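Local atomic coordinates of putative 2-dehydro-3-deoxygalactonokinase (Sinorhizobium meliloti, PDB entry 3T69), a protein that probably phosphorylates 2-dehydro-3-deoxy-D-galactonate at the expense of ATP, the second step in the breakdown of D-galactonate. Residues Val12-Ser17 against Thr41-Thr46; Phe19-Ile24 against Thr50-His55; Pro66-Gly71 against Ala300-Ile305. All blocks are in the same frame, centred on the assembly; numbering follows the deposited sequence.

Contact 1: residues Val12-Ser17 against Thr41-Thr46; sequences VDWGTS and TTAAKT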
ATOM      1  N   VAL B  12     -26.831  14.660   9.775  1.00 53.62           N
ATOM      2  CA  VAL B  12     -25.424  14.571  10.150  1.00 53.23           C
ATOM      3  C   VAL B  12     -24.754  13.441   9.366  1.00 53.75           C
ATOM      4  O   VAL B  12     -25.224  12.293   9.403  1.00 53.54           O
ATOM      5  CB  VAL B  12     -25.279  14.250  11.651  1.00 53.32           C
ATOM      6  CG1 VAL B  12     -23.847  13.892  11.994  1.00 51.77           C
ATOM      7  CG2 VAL B  12     -25.790  15.391  12.517  1.00 51.77           C
ATOM      8  N   ASP B  13     -23.669  13.767   8.649  1.00 54.02           N
ATOM      9  CA  ASP B  13     -22.864  12.782   7.895  1.00 53.80           C
ATOM     10  C   ASP B  13     -21.520  12.653   8.581  1.00 53.30           C
ATOM     11  O   ASP B  13     -20.652  13.491   8.427  1.00 53.00           O
ATOM     12  CB  ASP B  13     -22.708  13.191   6.427  1.00 54.34           C
ATOM     13  CG  ASP B  13     -21.942  12.149   5.572  1.00 56.35           C
ATOM     14  OD1 ASP B  13     -22.062  10.922   5.783  1.00 59.23           O
ATOM     15  OD2 ASP B  13     -21.237  12.556   4.636  1.00 56.00           O
ATOM     16  N   TRP B  14     -21.379  11.594   9.370  1.00 53.37           N
ATOM     17  CA  TRP B  14     -20.283  11.464  10.303  1.00 53.09           C
ATOM     18  C   TRP B  14     -19.301  10.423   9.748  1.00 54.14           C
ATOM     19  O   TRP B  14     -19.449   9.194   9.940  1.00 54.25           O
ATOM     20  CB  TRP B  14     -20.808  11.099  11.684  1.00 52.16           C
ATOM     21  CG  TRP B  14     -20.019  11.704  12.774  1.00 50.88           C
ATOM     22  CD1 TRP B  14     -18.693  11.962  12.759  1.00 49.33           C
ATOM     23  CD2 TRP B  14     -20.496  12.113  14.076  1.00 50.26           C
ATOM     24  NE1 TRP B  14     -18.302  12.516  13.955  1.00 50.71           N
ATOM     25  CE2 TRP B  14     -19.394  12.636  14.774  1.00 49.95           C
ATOM     26  CE3 TRP B  14     -21.755  12.129  14.695  1.00 48.95           C
ATOM     27  CZ2 TRP B  14     -19.504  13.162  16.067  1.00 49.34           C
ATOM     28  CZ3 TRP B  14     -21.856  12.642  15.984  1.00 47.95           C
ATOM     29  CH2 TRP B  14     -20.736  13.142  16.656  1.00 47.82           C
ATOM     30  N   GLY B  15     -18.307  10.945   9.026  1.00 54.75           N
ATOM     31  CA  GLY B  15     -17.288  10.142   8.377  1.00 55.31           C
ATOM     32  C   GLY B  15     -16.136   9.806   9.291  1.00 55.45           C
ATOM     33  O   GLY B  15     -16.106  10.252  10.440  1.00 54.50           O
ATOM     34  N   THR B  16     -15.181   9.030   8.771  1.00 56.26           N
ATOM     35  CA  THR B  16     -14.027   8.652   9.570  1.00 57.54           C
ATOM     36  C   THR B  16     -13.239   9.888   9.965  1.00 57.91           C
ATOM     37  O   THR B  16     -12.718   9.941  11.075  1.00 57.41           O
ATOM     38  CB  THR B  16     -13.071   7.719   8.822  1.00 58.01           C
ATOM     39  OG1 THR B  16     -13.830   6.723   8.136  1.00 60.86           O
ATOM     40  CG2 THR B  16     -12.064   7.058   9.779  1.00 55.49           C
ATOM     41  N   SER B  17     -13.154  10.869   9.064  1.00 58.65           N
ATOM     42  CA  SER B  17     -12.208  11.996   9.255  1.00 59.66           C
ATOM     43  C   SER B  17     -12.842  13.384   9.227  1.00 60.03           C
ATOM     44  O   SER B  17     -12.148  14.400   9.353  1.00 60.43           O
ATOM     45  CB  SER B  17     -11.068  11.917   8.227  1.00 59.05           C
ATOM     46  OG  SER B  17     -10.224  10.824   8.516  1.00 59.10           O
ATOM     47  N   THR B  41     -12.860   8.959  14.304  1.00 64.14           N
ATOM     48  CA  THR B  41     -11.649   8.641  15.103  1.00 64.60           C
ATOM     49  C   THR B  41     -11.443   9.692  16.199  1.00 65.27           C
ATOM     50  O   THR B  41     -11.287   9.349  17.371  1.00 64.57           O
ATOM     51  CB  THR B  41     -10.335   8.330  14.300  1.00 64.25           C
ATOM     52  OG1 THR B  41      -9.855   9.500  13.646  1.00 63.25           O
ATOM     53  CG2 THR B  41     -10.527   7.209  13.269  1.00 64.30           C
ATOM     54  N   THR B  42     -11.502  10.968  15.832  1.00 66.27           N
ATOM     55  CA  THR B  42     -11.454  11.979  16.865  1.00 67.94           C
ATOM     56  C   THR B  42     -12.598  11.781  17.884  1.00 68.63           C
ATOM     57  O   THR B  42     -12.338  11.688  19.093  1.00 68.89           O
ATOM     58  CB  THR B  42     -11.278  13.427  16.314  1.00 68.24           C
ATOM     59  OG1 THR B  42     -11.979  13.597  15.073  1.00 68.71           O
ATOM     60  CG2 THR B  42      -9.756  13.710  16.075  1.00 69.45           C
ATOM     61  N   ALA B  43     -13.832  11.618  17.401  1.00 68.90           N
ATOM     62  CA  ALA B  43     -15.009  11.497  18.291  1.00 69.69           C
ATOM     63  C   ALA B  43     -14.937  10.482  19.443  1.00 70.23           C
ATOM     64  O   ALA B  43     -15.527  10.724  20.507  1.00 69.80           O
ATOM     65  CB  ALA B  43     -16.286  11.294  17.492  1.00 69.51           C
ATOM     66  N   ALA B  44     -14.233   9.366  19.241  1.00 71.04           N
ATOM     67  CA  ALA B  44     -14.100   8.352  20.303  1.00 72.40           C
ATOM     68  C   ALA B  44     -13.116   8.819  21.372  1.00 73.48           C
ATOM     69  O   ALA B  44     -12.922   8.136  22.389  1.00 74.00           O
ATOM     70  CB  ALA B  44     -13.684   6.983  19.733  1.00 72.54           C
ATOM     71  N   LYS B  45     -12.486   9.973  21.129  1.00 74.01           N
ATOM     72  CA  LYS B  45     -11.765  10.681  22.173  1.00 74.81           C
ATOM     73  C   LYS B  45     -12.732  11.316  23.166  1.00 75.33           C
ATOM     74  O   LYS B  45     -12.659  11.050  24.372  1.00 75.15           O
ATOM     75  N   THR B  46     -13.647  12.140  22.646  1.00 76.31           N
ATOM     76  CA  THR B  46     -14.605  12.955  23.450  1.00 77.13           C
ATOM     77  C   THR B  46     -16.015  12.333  23.665  1.00 77.64           C
ATOM     78  O   THR B  46     -16.966  12.554  22.884  1.00 78.27           O
ATOM     79  CB  THR B  46     -14.781  14.364  22.839  1.00 77.16           C
ATOM     80  OG1 THR B  46     -13.758  14.610  21.859  1.00 75.69           O
ATOM     81  CG2 THR B  46     -14.735  15.435  23.946  1.00 78.39           C
TER
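The backbones come closest at Thr-16 and Thr-41, whose CA atoms are 6.0 Å apart where the turn after strand 9-14 meets helix 40-43. That turn joins antiparallel strands 9-14 and 19-24. With its Asp-Trp-Gly-Thr sequence between the two strands, it probably corresponds to the phosphate-1 hairpin of ASKHA-type kinases. One backbone bond bridges the gap: Thr-41 N donates to Thr-16 O over 3.4 Å, long and weak but nearly straight at 173°. Beside it the two threonines meet through their methyl groups, CG2 of Thr-16 lying 3.8 Å from CG2 of Thr-41. In Thr-16 this methyl is anti to the backbone N, with OG1 turned back beside that N (chi1 -44°), which places carbon rather than oxygen against Thr-41. These two threonines form the exposed side of the contact. The buried side belongs to Trp-14 and Ala-43. The indole is flanked by Phe-19 and Phe-48, both edge-to-face, and its NE1 makes a weak hydrogen bond to Glu-38 O, consistent with a settled ring orientation. With the ring so placed, the benzo-ring atom CZ2 of Trp-14 meets CB of Ala-43 obliquely at 4.0 Å.

Contact 2: residues Phe19-Ile24 against Thr50-His55; sequences FRLWII and TILDGH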
ATOM      1  N   PHE B  19     -16.802  15.710   9.828  1.00 62.82           N
ATOM      2  CA  PHE B  19     -18.156  15.876  10.339  1.00 63.10           C
ATOM      3  C   PHE B  19     -18.900  16.937   9.536  1.00 63.48           C
ATOM      4  O   PHE B  19     -18.414  18.043   9.375  1.00 64.04           O
ATOM      5  CB  PHE B  19     -18.069  16.305  11.790  1.00 62.66           C
ATOM      6  CG  PHE B  19     -19.394  16.543  12.437  1.00 64.14           C
ATOM      7  CD1 PHE B  19     -20.013  17.788  12.358  1.00 64.47           C
ATOM      8  CD2 PHE B  19     -20.016  15.534  13.161  1.00 64.64           C
ATOM      9  CE1 PHE B  19     -21.223  18.021  12.973  1.00 64.82           C
ATOM     10  CE2 PHE B  19     -21.235  15.763  13.784  1.00 64.02           C
ATOM     11  CZ  PHE B  19     -21.835  17.010  13.689  1.00 64.46           C
ATOM     12  N   ARG B  20     -20.080  16.602   9.048  1.00 63.81           N
ATOM     13  CA  ARG B  20     -20.922  17.566   8.371  1.00 64.67           C
ATOM     14  C   ARG B  20     -22.361  17.543   8.914  1.00 64.95           C
ATOM     15  O   ARG B  20     -22.911  16.473   9.156  1.00 65.53           O
ATOM     16  CB  ARG B  20     -20.898  17.329   6.843  1.00 64.91           C
ATOM     17  N   LEU B  21     -22.955  18.727   9.083  1.00 65.13           N
ATOM     18  CA  LEU B  21     -24.348  18.891   9.533  1.00 64.86           C
ATOM     19  C   LEU B  21     -25.177  19.849   8.654  1.00 65.42           C
ATOM     20  O   LEU B  21     -24.670  20.817   8.118  1.00 65.10           O
ATOM     21  CB  LEU B  21     -24.365  19.374  10.978  1.00 64.23           C
ATOM     22  CG  LEU B  21     -25.732  19.565  11.625  1.00 63.38           C
ATOM     23  CD1 LEU B  21     -25.694  19.228  13.089  1.00 62.11           C
ATOM     24  CD2 LEU B  21     -26.219  20.965  11.458  1.00 63.17           C
ATOM     25  N   TRP B  22     -26.468  19.563   8.530  1.00 66.63           N
ATOM     26  CA  TRP B  22     -27.432  20.423   7.837  1.00 67.21           C
ATOM     27  C   TRP B  22     -28.725  20.482   8.667  1.00 66.73           C
ATOM     28  O   TRP B  22     -29.245  19.450   9.058  1.00 66.73           O
ATOM     29  CB  TRP B  22     -27.795  19.861   6.444  1.00 67.92           C
ATOM     30  CG  TRP B  22     -26.693  19.748   5.373  1.00 70.16           C
ATOM     31  CD1 TRP B  22     -26.393  20.660   4.384  1.00 71.57           C
ATOM     32  CD2 TRP B  22     -25.830  18.625   5.145  1.00 72.57           C
ATOM     33  NE1 TRP B  22     -25.375  20.184   3.582  1.00 72.33           N
ATOM     34  CE2 TRP B  22     -25.009  18.942   4.034  1.00 73.65           C
ATOM     35  CE3 TRP B  22     -25.648  17.391   5.787  1.00 72.36           C
ATOM     36  CZ2 TRP B  22     -24.026  18.058   3.560  1.00 74.74           C
ATOM     37  CZ3 TRP B  22     -24.678  16.519   5.308  1.00 72.29           C
ATOM     38  CH2 TRP B  22     -23.881  16.856   4.210  1.00 72.86           C
ATOM     39  N   ILE B  23     -29.254  21.682   8.905  1.00 66.52           N
ATOM     40  CA  ILE B  23     -30.523  21.843   9.593  1.00 65.69           C
ATOM     41  C   ILE B  23     -31.539  22.043   8.490  1.00 66.03           C
ATOM     42  O   ILE B  23     -31.287  22.810   7.585  1.00 65.97           O
ATOM     43  CB  ILE B  23     -30.498  23.088  10.471  1.00 65.48           C
ATOM     44  CG1 ILE B  23     -29.314  23.082  11.443  1.00 63.69           C
ATOM     45  CG2 ILE B  23     -31.855  23.286  11.184  1.00 66.86           C
ATOM     46  CD1 ILE B  23     -29.539  22.301  12.692  1.00 62.83           C
ATOM     47  N   ILE B  24     -32.678  21.364   8.554  1.00 66.31           N
ATOM     48  CA  ILE B  24     -33.647  21.401   7.455  1.00 67.04           C
ATOM     49  C   ILE B  24     -35.053  21.860   7.906  1.00 68.13           C
ATOM     50  O   ILE B  24     -35.505  21.523   9.015  1.00 68.37           O
ATOM     51  CB  ILE B  24     -33.738  20.014   6.752  1.00 66.79           C
ATOM     52  CG1 ILE B  24     -32.375  19.558   6.245  1.00 67.25           C
ATOM     53  CG2 ILE B  24     -34.783  19.992   5.606  1.00 66.49           C
ATOM     54  CD1 ILE B  24     -31.792  20.389   5.117  1.00 69.50           C
ATOM     55  N   THR B  50     -20.914  14.999  22.840  1.00 68.50           N
ATOM     56  CA  THR B  50     -20.449  16.335  23.021  1.00 67.83           C
ATOM     57  C   THR B  50     -20.211  17.065  21.712  1.00 67.44           C
ATOM     58  O   THR B  50     -20.544  18.221  21.578  1.00 67.89           O
ATOM     59  CB  THR B  50     -19.143  16.255  23.794  1.00 68.00           C
ATOM     60  OG1 THR B  50     -19.373  16.620  25.144  1.00 68.38           O
ATOM     61  CG2 THR B  50     -18.132  17.154  23.218  1.00 67.43           C
ATOM     62  N   ILE B  51     -19.652  16.408  20.731  1.00 66.43           N
ATOM     63  CA  ILE B  51     -19.436  17.067  19.473  1.00 65.88           C
ATOM     64  C   ILE B  51     -20.744  17.458  18.838  1.00 65.62           C
ATOM     65  O   ILE B  51     -20.869  18.515  18.261  1.00 65.49           O
ATOM     66  CB  ILE B  51     -18.672  16.174  18.528  1.00 65.96           C
ATOM     67  CG1 ILE B  51     -17.294  15.927  19.076  1.00 66.02           C
ATOM     68  CG2 ILE B  51     -18.547  16.802  17.183  1.00 65.00           C
ATOM     69  CD1 ILE B  51     -16.664  14.782  18.474  1.00 67.60           C
ATOM     70  N   LEU B  52     -21.714  16.580  18.933  1.00 65.01           N
ATOM     71  CA  LEU B  52     -23.032  16.821  18.386  1.00 64.72           C
ATOM     72  C   LEU B  52     -23.772  17.961  19.107  1.00 65.12           C
ATOM     73  O   LEU B  52     -24.501  18.728  18.461  1.00 64.71           O
ATOM     74  CB  LEU B  52     -23.858  15.550  18.411  1.00 64.38           C
ATOM     75  CG  LEU B  52     -25.249  15.571  17.777  1.00 63.77           C
ATOM     76  CD1 LEU B  52     -25.319  16.358  16.465  1.00 63.16           C
ATOM     77  CD2 LEU B  52     -25.626  14.154  17.538  1.00 62.83           C
ATOM     78  N   ASP B  53     -23.595  18.069  20.428  1.00 65.19           N
ATOM     79  CA  ASP B  53     -24.267  19.131  21.189  1.00 65.26           C
ATOM     80  C   ASP B  53     -23.668  20.517  20.897  1.00 65.42           C
ATOM     81  O   ASP B  53     -24.421  21.493  20.733  1.00 64.62           O
ATOM     82  CB  ASP B  53     -24.356  18.790  22.685  1.00 64.97           C
ATOM     83  CG  ASP B  53     -25.428  17.717  22.973  1.00 65.87           C
ATOM     84  OD1 ASP B  53     -26.356  17.552  22.146  1.00 64.60           O
ATOM     85  OD2 ASP B  53     -25.347  17.026  24.013  1.00 66.58           O
ATOM     86  N   GLY B  54     -22.331  20.565  20.779  1.00 65.72           N
ATOM     87  CA  GLY B  54     -21.581  21.760  20.385  1.00 65.98           C
ATOM     88  C   GLY B  54     -22.075  22.357  19.084  1.00 66.44           C
ATOM     89  O   GLY B  54     -22.493  23.506  19.034  1.00 67.29           O
ATOM     90  N   HIS B  55     -22.058  21.573  18.019  1.00 67.14           N
ATOM     91  CA  HIS B  55     -22.575  22.038  16.727  1.00 67.40           C
ATOM     92  C   HIS B  55     -24.039  22.467  16.733  1.00 67.40           C
ATOM     93  O   HIS B  55     -24.445  23.380  15.985  1.00 67.59           O
ATOM     94  CB  HIS B  55     -22.300  21.005  15.650  1.00 67.29           C
ATOM     95  CG  HIS B  55     -20.865  20.971  15.251  1.00 69.99           C
ATOM     96  ND1 HIS B  55     -20.290  21.953  14.470  1.00 71.68           N
ATOM     97  CD2 HIS B  55     -19.867  20.121  15.583  1.00 72.34           C
ATOM     98  CE1 HIS B  55     -19.007  21.689  14.306  1.00 72.74           C
ATOM     99  NE2 HIS B  55     -18.726  20.579  14.967  1.00 73.81           N
TER
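Both ring nitrogens of His-55 are held while the ring lies against Phe-19: ND1 is hydrogen-bonded to Arg-34 NE and NE2 to Glu-38 OE1. Two partners at separate corners of the imidazole fix its rotation, and they satisfy the polar atoms of a buried side chain. The face of the ring is then available for an offset stack with Phe-19, with centroids 4.8 Å apart and planes inclined by 21°. The overlap is partial. Phe-19 CE1 sits 3.5 Å above the imidazole plane, displaced toward the rim, and the closest pair is Phe-19 CE1 with His-55 CD2, 3.6 Å apart. The phenyl reaches this place because CG is anti to the backbone N (chi1 179°), carrying the ring away from the strand toward the helix. Ile-51, one helical turn before His-55, uses its CG2 methyl twice. It lies over a face of the Phe-19 ring, 4.5 Å from CE2, on the same side as the histidine, and also borders the imidazole edge in plane. Further along the strand Leu-21 repeats the apolar contact, its CD1 being 4.4 Å from CD1 of Leu-52. No hydrogen bond links the two segments, and their axes stay 10.6 Å apart at 43°, a spacing filled by side chains alone. A helix laid on one face of the sheet through such a layer is typical of the alpha/beta, ribonuclease H-like fold of ASKHA kinases, the superfamily this protein belongs to.

Contact 3: residues Pro66-Gly71 against Ala300-Ile305; sequences PIIICG and AAARAI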
ATOM      1  N   PRO B  66     -35.063  16.541  16.050  1.00 52.38           N
ATOM      2  CA  PRO B  66     -34.556  15.174  15.960  1.00 51.29           C
ATOM      3  C   PRO B  66     -33.304  15.173  15.093  1.00 50.65           C
ATOM      4  O   PRO B  66     -33.004  16.192  14.482  1.00 51.07           O
ATOM      5  CB  PRO B  66     -35.701  14.417  15.262  1.00 51.34           C
ATOM      6  CG  PRO B  66     -36.459  15.456  14.524  1.00 51.33           C
ATOM      7  CD  PRO B  66     -36.157  16.795  15.089  1.00 51.40           C
ATOM      8  N   ILE B  67     -32.599  14.038  15.029  1.00 49.56           N
ATOM      9  CA  ILE B  67     -31.299  13.920  14.346  1.00 47.34           C
ATOM     10  C   ILE B  67     -31.187  12.591  13.618  1.00 46.86           C
ATOM     11  O   ILE B  67     -31.376  11.529  14.208  1.00 46.09           O
ATOM     12  CB  ILE B  67     -30.130  14.013  15.328  1.00 46.90           C
ATOM     13  CG1 ILE B  67     -30.393  15.127  16.344  1.00 48.31           C
ATOM     14  CG2 ILE B  67     -28.836  14.217  14.607  1.00 43.19           C
ATOM     15  CD1 ILE B  67     -29.118  15.805  16.851  1.00 51.28           C
ATOM     16  N   ILE B  68     -30.848  12.679  12.336  1.00 46.25           N
ATOM     17  CA  ILE B  68     -30.630  11.533  11.500  1.00 46.35           C
ATOM     18  C   ILE B  68     -29.165  11.565  11.046  1.00 46.34           C
ATOM     19  O   ILE B  68     -28.671  12.584  10.554  1.00 46.40           O
ATOM     20  CB  ILE B  68     -31.618  11.530  10.348  1.00 46.05           C
ATOM     21  CG1 ILE B  68     -31.538  10.235   9.542  1.00 46.86           C
ATOM     22  CG2 ILE B  68     -31.465  12.763   9.524  1.00 46.86           C
ATOM     23  CD1 ILE B  68     -31.840   8.977  10.386  1.00 46.39           C
ATOM     24  N   ILE B  69     -28.475  10.450  11.275  1.00 46.25           N
ATOM     25  CA  ILE B  69     -27.038  10.367  11.071  1.00 45.83           C
ATOM     26  C   ILE B  69     -26.671   9.139  10.283  1.00 46.50           C
ATOM     27  O   ILE B  69     -27.117   8.042  10.599  1.00 46.93           O
ATOM     28  CB  ILE B  69     -26.277  10.258  12.377  1.00 45.61           C
ATOM     29  CG1 ILE B  69     -26.791  11.279  13.408  1.00 44.09           C
ATOM     30  CG2 ILE B  69     -24.823  10.396  12.091  1.00 44.56           C
ATOM     31  CD1 ILE B  69     -26.054  11.236  14.764  1.00 41.69           C
ATOM     32  N   CYS B  70     -25.850   9.328   9.259  1.00 46.74           N
ATOM     33  CA  CYS B  70     -25.310   8.236   8.492  1.00 46.80           C
ATOM     34  C   CYS B  70     -23.781   8.186   8.708  1.00 46.43           C
ATOM     35  O   CYS B  70     -23.202   9.140   9.224  1.00 46.85           O
ATOM     36  CB  CYS B  70     -25.683   8.417   7.005  1.00 46.90           C
ATOM     37  SG  CYS B  70     -24.812   9.751   6.149  1.00 50.33           S
ATOM     38  N   GLY B  71     -23.138   7.080   8.318  1.00 45.66           N
ATOM     39  CA  GLY B  71     -21.680   6.982   8.332  1.00 44.30           C
ATOM     40  C   GLY B  71     -21.064   6.212   9.490  1.00 43.62           C
ATOM     41  O   GLY B  71     -21.723   5.467  10.204  1.00 43.57           O
ATOM     42  N   ALA B 300     -34.639  11.646   2.533  1.00 47.08           N
ATOM     43  CA  ALA B 300     -35.624  10.600   2.285  1.00 48.31           C
ATOM     44  C   ALA B 300     -35.877   9.723   3.533  1.00 49.19           C
ATOM     45  O   ALA B 300     -36.986   9.194   3.705  1.00 50.51           O
ATOM     46  CB  ALA B 300     -35.229   9.773   1.100  1.00 47.77           C
ATOM     47  N   ALA B 301     -34.863   9.598   4.398  1.00 48.36           N
ATOM     48  CA  ALA B 301     -34.989   8.846   5.637  1.00 48.09           C
ATOM     49  C   ALA B 301     -35.773   9.623   6.669  1.00 47.37           C
ATOM     50  O   ALA B 301     -36.721   9.090   7.232  1.00 48.47           O
ATOM     51  CB  ALA B 301     -33.580   8.374   6.211  1.00 47.67           C
ATOM     52  N   ALA B 302     -35.370  10.856   6.925  1.00 46.71           N
ATOM     53  CA  ALA B 302     -36.120  11.782   7.768  1.00 47.16           C
ATOM     54  C   ALA B 302     -37.607  11.905   7.391  1.00 47.93           C
ATOM     55  O   ALA B 302     -38.451  11.817   8.240  1.00 47.53           O
ATOM     56  CB  ALA B 302     -35.461  13.133   7.746  1.00 46.42           C
ATOM     57  N   ARG B 303     -37.932  12.087   6.115  1.00 49.89           N
ATOM     58  CA  ARG B 303     -39.336  12.263   5.732  1.00 51.28           C
ATOM     59  C   ARG B 303     -40.074  10.990   6.137  1.00 51.95           C
ATOM     60  O   ARG B 303     -41.282  11.039   6.431  1.00 52.29           O
ATOM     61  CB  ARG B 303     -39.544  12.518   4.205  1.00 51.62           C
ATOM     62  CG  ARG B 303     -39.119  13.892   3.556  1.00 53.50           C
ATOM     63  CD  ARG B 303     -39.552  13.959   2.008  1.00 61.24           C
ATOM     64  NE  ARG B 303     -39.220  15.256   1.341  1.00 69.81           N
ATOM     65  CZ  ARG B 303     -39.672  15.709   0.139  1.00 71.15           C
ATOM     66  NH1 ARG B 303     -40.526  14.998  -0.615  1.00 71.63           N
ATOM     67  NH2 ARG B 303     -39.262  16.898  -0.328  1.00 66.98           N
ATOM     68  N   ALA B 304     -39.360   9.851   6.116  1.00 51.89           N
ATOM     69  CA  ALA B 304     -39.998   8.525   6.295  1.00 51.89           C
ATOM     70  C   ALA B 304     -40.281   8.146   7.750  1.00 52.40           C
ATOM     71  O   ALA B 304     -41.216   7.401   8.029  1.00 52.36           O
ATOM     72  CB  ALA B 304     -39.228   7.405   5.568  1.00 50.81           C
ATOM     73  N   ILE B 305     -39.502   8.652   8.690  1.00 53.08           N
ATOM     74  CA  ILE B 305     -39.792   8.238  10.035  1.00 54.20           C
ATOM     75  C   ILE B 305     -40.479   9.333  10.819  1.00 54.15           C
ATOM     76  O   ILE B 305     -41.164   9.058  11.810  1.00 53.57           O
ATOM     77  CB  ILE B 305     -38.584   7.571  10.750  1.00 54.39           C
ATOM     78  CG1 ILE B 305     -37.507   8.582  11.155  1.00 55.24           C
ATOM     79  CG2 ILE B 305     -38.014   6.461   9.851  1.00 55.61           C
ATOM     80  CD1 ILE B 305     -36.079   8.058  10.827  1.00 55.21           C
TER
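Ile-68 points from strand 67-71 toward helix 290-305, and three of its carbons each meet a different residue there. CG1 approaches CB of Ala-301 at 4.3 Å, while the CG2 methyl stands 4.4 Å from CB of Ala-302. The terminal methyl goes further along the helix, with Ile-68 CD1 at 4.4 Å from CD1 of Ile-305. CG1 is anti to the backbone N (chi1 -173°), which sets CG1 and CG2 against neighbouring alanines; a bend at chi2 (60°) then brings CD1 to Ile-305. On the helical side Ala-301 and Ile-305 are four residues apart and therefore lie on one flank, both with CB directed at the strand, whereas Ala-302 meets the isoleucine from the adjoining flank. Small methyl groups at Ala-301 and Ala-302 allow the helix backbone to come near, as the 6.6 Å between CA of Ile-68 and CA of Ala-302 attests. These are rather loose van der Waals contacts, and no hydrogen bond crosses; the interface is wholly apolar. The axes of the two segments approach to 9.3 Å and run at 139°, an oblique course. Ile-68 is also flanked by Arg-109 and Leu-111 of the next strand, 108-116, and Ala-302 by Tyr-9 of strand 9-14. Ile-67 and Ile-69, turned to the other face, pack on Leu-52 of helix 50-58, so strand 67-71 lies between that helix and helix 290-305, with helices on both faces of the sheet as in ribonuclease H-like domains.

How the contacts relate
All three contacts draw on one mixed sheet, in which strand 9-14 pairs antiparallel with 19-24 and parallel with 67-71. Centres of contacts 1 and 2 are about 11 Å apart, 2 and 3 about 14 Å, and 1 and 3 about 18 Å. Along the chain, contacts 1 and 2 interlock because their segments alternate; contact 3 opens later and spans 228 intervening residues. Contacts 1 and 2 share a core, Ala-43 CB packing on Ile-51 CD1 at 3.6 Å. Leu-52 links contact 2 to strand 67-71 on that same face, whereas helix 290-305 lies on the other, bringing the chain's C-terminal part back to the sheet formed by its N-terminal part.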